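Local coordinates for protein putative esterase aq_1494 (Aquifex aeolicus, PDB 2EGJ) that probably hydrolyses fatty acyl-CoA thioesters and has the hotdog fold of the 4-hydroxybenzoyl-CoA thioesterases, at residues K65-D70 against V93-I98. Sequence-based numbering, arbitrary orientation.
Sequences KPLFYD and VFKEDI
Lys95 places its CG close to both the backbone N and the carbonyl carbon (chi1 62°), and the side chain bends at chi3 (-105°), which carries NZ to Pro66 and Phe68. The contact lies at the surface of the hotdog fold. It joins the loop between strands 52-63 and 72-82 to the hairpin of strands 86-95 and 98-111. That hairpin closes with a type II' turn from Lys95 to Ile98, where Lys95 N donates to Ile98 O at 2.8 Å. No direct hydrogen bond links the two segments. A water does so instead: it accepts from Lys95 NZ at 2.7 Å and donates to Pro66 O at 2.7 Å. The strongest partner of the ammonium is Asp71, just beyond the loop segment, through a salt bridge to OD2. The same carboxylate oxygen accepts the backbone N-H of Phe68, so it ties the loop and the lysine together. Lys95 NZ also approaches the Phe68 ring obliquely, 3.6 Å from CD2. Nearer the backbone on the same side chain, Lys95 CD lies 4.0 Å from Leu67 CD2, and the two side chains pass antiparallel to each other. Leu67 is buried and packs further on Val100, Phe73 and Tyr28. With an alanine here in place of the lysine, Asp71 would probably lose its salt-bridge mate and the bridging water its ammonium donor. Pro66 lies about 9 Å from Asp15, side chain to side chain; that aspartate is the predicted active-site residue. At the far end of the contact, Lys65 crosses Ile98, with CG of Lys65 3.8 Å from CG2 of Ile98.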
ATOM      1  N   LYS A  65       1.609  13.626 -16.870  1.00 17.29           N
ATOM      2  CA  LYS A  65       1.993  14.645 -15.906  1.00 17.59           C
ATOM      3  C   LYS A  65       1.750  14.033 -14.537  1.00 17.33           C
ATOM      4  O   LYS A  65       0.788  13.292 -14.374  1.00 16.95           O
ATOM      5  CB  LYS A  65       1.115  15.891 -16.055  1.00 18.96           C
ATOM      6  CG  LYS A  65       1.338  16.649 -17.399  1.00 21.44           C
ATOM      7  CD  LYS A  65       2.730  17.270 -17.423  1.00 23.76           C
ATOM      8  CE  LYS A  65       3.084  17.833 -18.807  1.00 26.56           C
ATOM      9  NZ  LYS A  65       2.369  19.125 -19.049  1.00 32.36           N
ATOM     10  N   PRO A  66       2.596  14.353 -13.560  1.00 16.66           N
ATOM     11  CA  PRO A  66       2.424  13.798 -12.204  1.00 16.02           C
ATOM     12  C   PRO A  66       1.252  14.341 -11.394  1.00 15.58           C
ATOM     13  O   PRO A  66       0.750  15.442 -11.663  1.00 13.63           O
ATOM     14  CB  PRO A  66       3.720  14.187 -11.494  1.00 17.05           C
ATOM     15  CG  PRO A  66       4.201  15.384 -12.203  1.00 18.22           C
ATOM     16  CD  PRO A  66       3.797  15.200 -13.658  1.00 16.61           C
ATOM     17  N   LEU A  67       0.827  13.537 -10.408  1.00 13.72           N
ATOM     18  CA  LEU A  67      -0.046  13.987  -9.354  1.00 13.54           C
ATOM     19  C   LEU A  67       0.789  14.198  -8.105  1.00 13.79           C
ATOM     20  O   LEU A  67       1.703  13.403  -7.802  1.00 12.61           O
ATOM     21  CB  LEU A  67      -1.155  12.956  -9.047  1.00 14.23           C
ATOM     22  CG  LEU A  67      -2.249  12.765 -10.112  1.00 14.27           C
ATOM     23  CD1 LEU A  67      -3.004  11.444  -9.851  1.00 13.09           C
ATOM     24  CD2 LEU A  67      -3.239  13.947 -10.246  1.00 16.94           C
ATOM     25  N   PHE A  68       0.469  15.285  -7.405  1.00 14.06           N
ATOM     26  CA  PHE A  68       1.137  15.641  -6.160  1.00 14.41           C
ATOM     27  C   PHE A  68       0.202  15.532  -4.979  1.00 13.96           C
ATOM     28  O   PHE A  68      -1.025  15.523  -5.128  1.00 13.96           O
ATOM     29  CB  PHE A  68       1.656  17.078  -6.231  1.00 16.05           C
ATOM     30  CG  PHE A  68       2.552  17.342  -7.427  1.00 16.55           C
ATOM     31  CD1 PHE A  68       3.841  16.840  -7.475  1.00 20.56           C
ATOM     32  CD2 PHE A  68       2.110  18.133  -8.467  1.00 20.38           C
ATOM     33  CE1 PHE A  68       4.674  17.093  -8.561  1.00 20.86           C
ATOM     34  CE2 PHE A  68       2.946  18.385  -9.571  1.00 19.30           C
ATOM     35  CZ  PHE A  68       4.217  17.871  -9.602  1.00 19.60           C
ATOM     36  N   TYR A  69       0.777  15.463  -3.782  1.00 13.26           N
ATOM     37  CA  TYR A  69      -0.047  15.468  -2.581  1.00 14.87           C
ATOM     38  C   TYR A  69      -1.092  16.592  -2.618  1.00 15.39           C
ATOM     39  O   TYR A  69      -0.751  17.753  -2.913  1.00 15.41           O
ATOM     40  CB  TYR A  69       0.846  15.622  -1.345  1.00 14.81           C
ATOM     41  CG  TYR A  69       0.069  15.863  -0.096  1.00 16.28           C
ATOM     42  CD1 TYR A  69      -0.900  14.939   0.342  1.00 13.76           C
ATOM     43  CD2 TYR A  69       0.285  17.031   0.670  1.00 16.37           C
ATOM     44  CE1 TYR A  69      -1.639  15.178   1.516  1.00 16.29           C
ATOM     45  CE2 TYR A  69      -0.436  17.265   1.823  1.00 16.68           C
ATOM     46  CZ  TYR A  69      -1.385  16.350   2.250  1.00 16.78           C
ATOM     47  OH  TYR A  69      -2.097  16.620   3.403  1.00 16.13           O
ATOM     48  N   ASP A  70      -2.338  16.233  -2.314  1.00 15.05           N
ATOM     49  CA  ASP A  70      -3.482  17.152  -2.154  1.00 16.51           C
ATOM     50  C   ASP A  70      -4.113  17.598  -3.483  1.00 15.73           C
ATOM     51  O   ASP A  70      -5.114  18.320  -3.473  1.00 16.85           O
ATOM     52  CB  ASP A  70      -3.113  18.372  -1.268  1.00 17.99           C
ATOM     53  CG  ASP A  70      -4.144  18.666  -0.197  1.00 19.48           C
ATOM     54  OD1 ASP A  70      -4.832  17.743   0.274  1.00 21.09           O
ATOM     55  OD2 ASP A  70      -4.243  19.849   0.217  1.00 22.52           O
ATOM     56  N   VAL A  93      -7.366  10.407 -16.729  1.00 16.35           N
ATOM     57  CA  VAL A  93      -7.218  11.137 -15.483  1.00 16.85           C
ATOM     58  C   VAL A  93      -6.882  12.590 -15.821  1.00 16.45           C
ATOM     59  O   VAL A  93      -5.922  12.843 -16.551  1.00 16.05           O
ATOM     60  CB  VAL A  93      -6.097  10.556 -14.616  1.00 16.97           C
ATOM     61  CG1 VAL A  93      -6.006  11.309 -13.301  1.00 17.33           C
ATOM     62  CG2 VAL A  93      -6.333   9.057 -14.363  1.00 16.21           C
ATOM     63  N   PHE A  94      -7.699  13.513 -15.319  1.00 17.32           N
ATOM     64  CA  PHE A  94      -7.466  14.951 -15.509  1.00 17.81           C
ATOM     65  C   PHE A  94      -7.247  15.600 -14.168  1.00 17.23           C
ATOM     66  O   PHE A  94      -7.984  15.316 -13.223  1.00 15.21           O
ATOM     67  CB  PHE A  94      -8.710  15.622 -16.124  1.00 18.93           C
ATOM     68  CG  PHE A  94      -8.993  15.199 -17.542  1.00 21.66           C
ATOM     69  CD1 PHE A  94      -8.255  15.726 -18.600  1.00 25.06           C
ATOM     70  CD2 PHE A  94      -9.994  14.271 -17.812  1.00 23.15           C
ATOM     71  CE1 PHE A  94      -8.520  15.320 -19.930  1.00 26.44           C
ATOM     72  CE2 PHE A  94     -10.273  13.877 -19.122  1.00 24.56           C
ATOM     73  CZ  PHE A  94      -9.525  14.397 -20.176  1.00 23.08           C
ATOM     74  N   LYS A  95      -6.302  16.532 -14.090  1.00 16.91           N
ATOM     75  CA  LYS A  95      -6.342  17.464 -12.976  1.00 18.70           C
ATOM     76  C   LYS A  95      -6.664  18.834 -13.568  1.00 18.86           C
ATOM     77  O   LYS A  95      -5.880  19.358 -14.357  1.00 18.41           O
ATOM     78  CB  LYS A  95      -5.061  17.454 -12.138  1.00 19.73           C
ATOM     79  CG  LYS A  95      -3.777  17.843 -12.812  1.00 22.45           C
ATOM     80  CD  LYS A  95      -2.575  17.592 -11.856  1.00 21.02           C
ATOM     81  CE  LYS A  95      -2.018  18.850 -11.256  1.00 26.77           C
ATOM     82  NZ  LYS A  95      -0.680  18.608 -10.621  1.00 25.37           N
ATOM     83  N   GLU A  96      -7.845  19.350 -13.219  1.00 20.07           N
ATOM     84  CA  GLU A  96      -8.457  20.463 -13.930  1.00 21.67           C
ATOM     85  C   GLU A  96      -8.438  20.174 -15.438  1.00 23.03           C
ATOM     86  O   GLU A  96      -9.078  19.217 -15.906  1.00 22.40           O
ATOM     87  CB  GLU A  96      -7.741  21.764 -13.545  1.00 20.98           C
ATOM     88  CG  GLU A  96      -8.064  22.189 -12.131  1.00 23.85           C
ATOM     89  CD  GLU A  96      -7.139  23.259 -11.567  1.00 26.15           C
ATOM     90  OE1 GLU A  96      -5.996  23.455 -12.072  1.00 23.99           O
ATOM     91  OE2 GLU A  96      -7.565  23.905 -10.579  1.00 26.35           O
ATOM     92  N   ASP A  97      -7.666  20.951 -16.190  1.00 24.29           N
ATOM     93  CA  ASP A  97      -7.608  20.784 -17.637  1.00 26.43           C
ATOM     94  C   ASP A  97      -6.476  19.882 -18.124  1.00 26.67           C
ATOM     95  O   ASP A  97      -6.407  19.569 -19.314  1.00 27.74           O
ATOM     96  CB  ASP A  97      -7.479  22.158 -18.298  1.00 26.98           C
ATOM     97  CG  ASP A  97      -8.691  22.999 -18.075  1.00 29.15           C
ATOM     98  OD1 ASP A  97      -9.713  22.734 -18.748  1.00 34.13           O
ATOM     99  OD2 ASP A  97      -8.635  23.900 -17.208  1.00 30.90           O
ATOM    100  N   ILE A  98      -5.598  19.474 -17.205  1.00 25.85           N
ATOM    101  CA  ILE A  98      -4.343  18.820 -17.544  1.00 24.70           C
ATOM    102  C   ILE A  98      -4.602  17.310 -17.612  1.00 24.78           C
ATOM    103  O   ILE A  98      -5.193  16.751 -16.688  1.00 22.56           O
ATOM    104  CB  ILE A  98      -3.248  19.107 -16.470  1.00 25.31           C
ATOM    105  CG1 ILE A  98      -3.123  20.610 -16.149  1.00 26.76           C
ATOM    106  CG2 ILE A  98      -1.897  18.518 -16.891  1.00 26.01           C
ATOM    107  CD1 ILE A  98      -2.711  21.475 -17.314  1.00 28.30           C
TER
HETATM  108  O   HOH W   1       0.903  17.919 -12.751  1.00 31.21           O